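Local coordinates for protein ForH (Streptomyces kaniharaensis, PDB 6NKO) that probably takes part in formycin A biosynthesis, with a sequence related to the bifunctional AICAR transformylase/IMP cyclohydrolase of purine biosynthesis, at residues D100-E103 with M104-G108. Residues are numbered along the deposited sequence; the frame is centred on the assembly and turned at random.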
loop_
_atom_site.group_PDB
_atom_site.type_symbol
_atom_site.label_atom_id
_atom_site.label_comp_id
_atom_site.label_asym_id
_atom_site.label_seq_id
_atom_site.Cartn_x
_atom_site.Cartn_y
_atom_site.Cartn_z
ATOM N N ASP A 100 17.707 -6.928 12.836
ATOM C CA ASP A 100 16.667 -6.029 12.340
ATOM C C ASP A 100 15.849 -5.447 13.484
ATOM O O ASP A 100 15.499 -4.259 13.464
ATOM C CB ASP A 100 15.759 -6.759 11.351
ATOM C CG ASP A 100 16.400 -6.931 9.987
ATOM O OD1 ASP A 100 17.599 -6.609 9.842
ATOM O OD2 ASP A 100 15.703 -7.389 9.058
ATOM N N LEU A 101 15.525 -6.267 14.488
ATOM C CA LEU A 101 14.814 -5.759 15.656
ATOM C C LEU A 101 15.619 -4.673 16.355
ATOM O O LEU A 101 15.067 -3.640 16.752
ATOM C CB LEU A 101 14.506 -6.901 16.625
ATOM C CG LEU A 101 13.445 -7.921 16.209
ATOM C CD1 LEU A 101 13.671 -9.238 16.935
ATOM C CD2 LEU A 101 12.050 -7.388 16.482
ATOM N N ARG A 102 16.927 -4.889 16.509
ATOM C CA ARG A 102 17.777 -3.882 17.136
ATOM C C ARG A 102 17.737 -2.574 16.357
ATOM O O ARG A 102 17.540 -1.500 16.934
ATOM C CB ARG A 102 19.211 -4.404 17.249
ATOM C CG ARG A 102 20.244 -3.323 17.542
ATOM C CD ARG A 102 21.521 -3.913 18.115
ATOM N NE ARG A 102 22.340 -4.545 17.084
ATOM C CZ ARG A 102 22.580 -5.851 17.019
ATOM N NH1 ARG A 102 22.062 -6.667 17.928
ATOM N NH2 ARG A 102 23.336 -6.343 16.047
ATOM N N GLU A 103 17.895 -2.650 15.032
ATOM C CA GLU A 103 17.962 -1.437 14.223
ATOM C C GLU A 103 16.616 -0.722 14.151
ATOM O O GLU A 103 16.579 0.512 14.094
ATOM C CB GLU A 103 18.480 -1.773 12.825
ATOM C CG GLU A 103 19.952 -2.171 12.821
ATOM C CD GLU A 103 20.437 -2.640 11.464
ATOM O OE1 GLU A 103 19.694 -3.377 10.784
ATOM O OE2 GLU A 103 21.566 -2.274 11.077
ATOM N N MET A 104 15.506 -1.467 14.152
ATOM C CA MET A 104 14.197 -0.830 14.258
ATOM C C MET A 104 14.069 -0.069 15.570
ATOM O O MET A 104 13.499 1.029 15.609
ATOM C CB MET A 104 13.085 -1.872 14.147
ATOM C CG MET A 104 12.849 -2.417 12.749
ATOM S SD MET A 104 11.755 -3.853 12.783
ATOM C CE MET A 104 10.167 -3.085 12.475
ATOM N N ALA A 105 14.595 -0.640 16.655
ATOM C CA ALA A 105 14.528 0.020 17.953
ATOM C C ALA A 105 15.449 1.233 18.008
ATOM O O ALA A 105 15.053 2.294 18.507
ATOM C CB ALA A 105 14.879 -0.973 19.061
ATOM N N GLU A 106 16.682 1.096 17.507
ATOM C CA GLU A 106 17.634 2.205 17.542
ATOM C C GLU A 106 17.071 3.434 16.838
ATOM O O GLU A 106 17.094 4.544 17.383
ATOM C CB GLU A 106 18.961 1.793 16.896
ATOM C CG GLU A 106 19.653 0.592 17.525
ATOM C CD GLU A 106 19.875 0.741 19.017
ATOM O OE1 GLU A 106 19.499 -0.186 19.765
ATOM O OE2 GLU A 106 20.428 1.780 19.441
ATOM N N TYR A 107 16.556 3.252 15.622
ATOM C CA TYR A 107 16.069 4.365 14.823
ATOM C C TYR A 107 14.613 4.708 15.100
ATOM O O TYR A 107 14.134 5.739 14.618
ATOM C CB TYR A 107 16.259 4.059 13.332
ATOM C CG TYR A 107 17.713 4.002 12.924
ATOM C CD1 TYR A 107 18.432 2.816 13.006
ATOM C CD2 TYR A 107 18.373 5.138 12.471
ATOM C CE1 TYR A 107 19.764 2.761 12.643
ATOM C CE2 TYR A 107 19.706 5.093 12.105
ATOM C CZ TYR A 107 20.396 3.900 12.193
ATOM O OH TYR A 107 21.723 3.845 11.830
ATOM N N GLY A 108 13.905 3.886 15.869
ATOM C CA GLY A 108 12.527 4.172 16.206
ATOM C C GLY A 108 11.570 3.962 15.052
ATOM O O GLY A 108 10.743 4.830 14.755
#
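R102 and E106, one turn apart on helix 98-107, meet through the aliphatic part of the arginine: R102 CG lies 3.9 Å from E106 OE1. Their charged groups are not in contact, R102 NE staying 5.9 Å from E106 OE1; the guanidinium and carboxylate planes lie 52° apart. In R102 a chi1 of 165° carries CG toward E106, and a bend at chi3 then turns the guanidinium back toward E98, with which NH1 makes a weak, long ion pair. E106 CG, anti to its carbonyl carbon (chi1 -58°), comes to 3.0 Å from R102 O, the same carbonyl that accepts E106 N at 2.8 Å; a bend at chi2 then sets OE1 beside R102 CG. E103 O is likewise shared: it accepts Y107 N at 3.1 Å and lies in the plane of the tyrosine ring at its edge, 3.2 Å from Y107 CD1. M104 N donates to D100 O, while M104 CG, 3.3 Å from that oxygen, starts a chain that runs back along the helix and is bent at chi3; the side chain touches A94 and R111. A105 N to L101 O completes the four i to i+4 bonds. D100 is tied to the residues just before the helix: OD2 accepts R95 N, and its backbone N bonds to T97 OG1. G108, the C' residue of a Schellman motif, follows the helix; its positive phi turns the chain away. This short surface helix follows helix 86-93 and leads into strand 114-117 of the parallel sheet in the MGS-like domain; the centre of the contact lies about 22 Å from the centre of the chain.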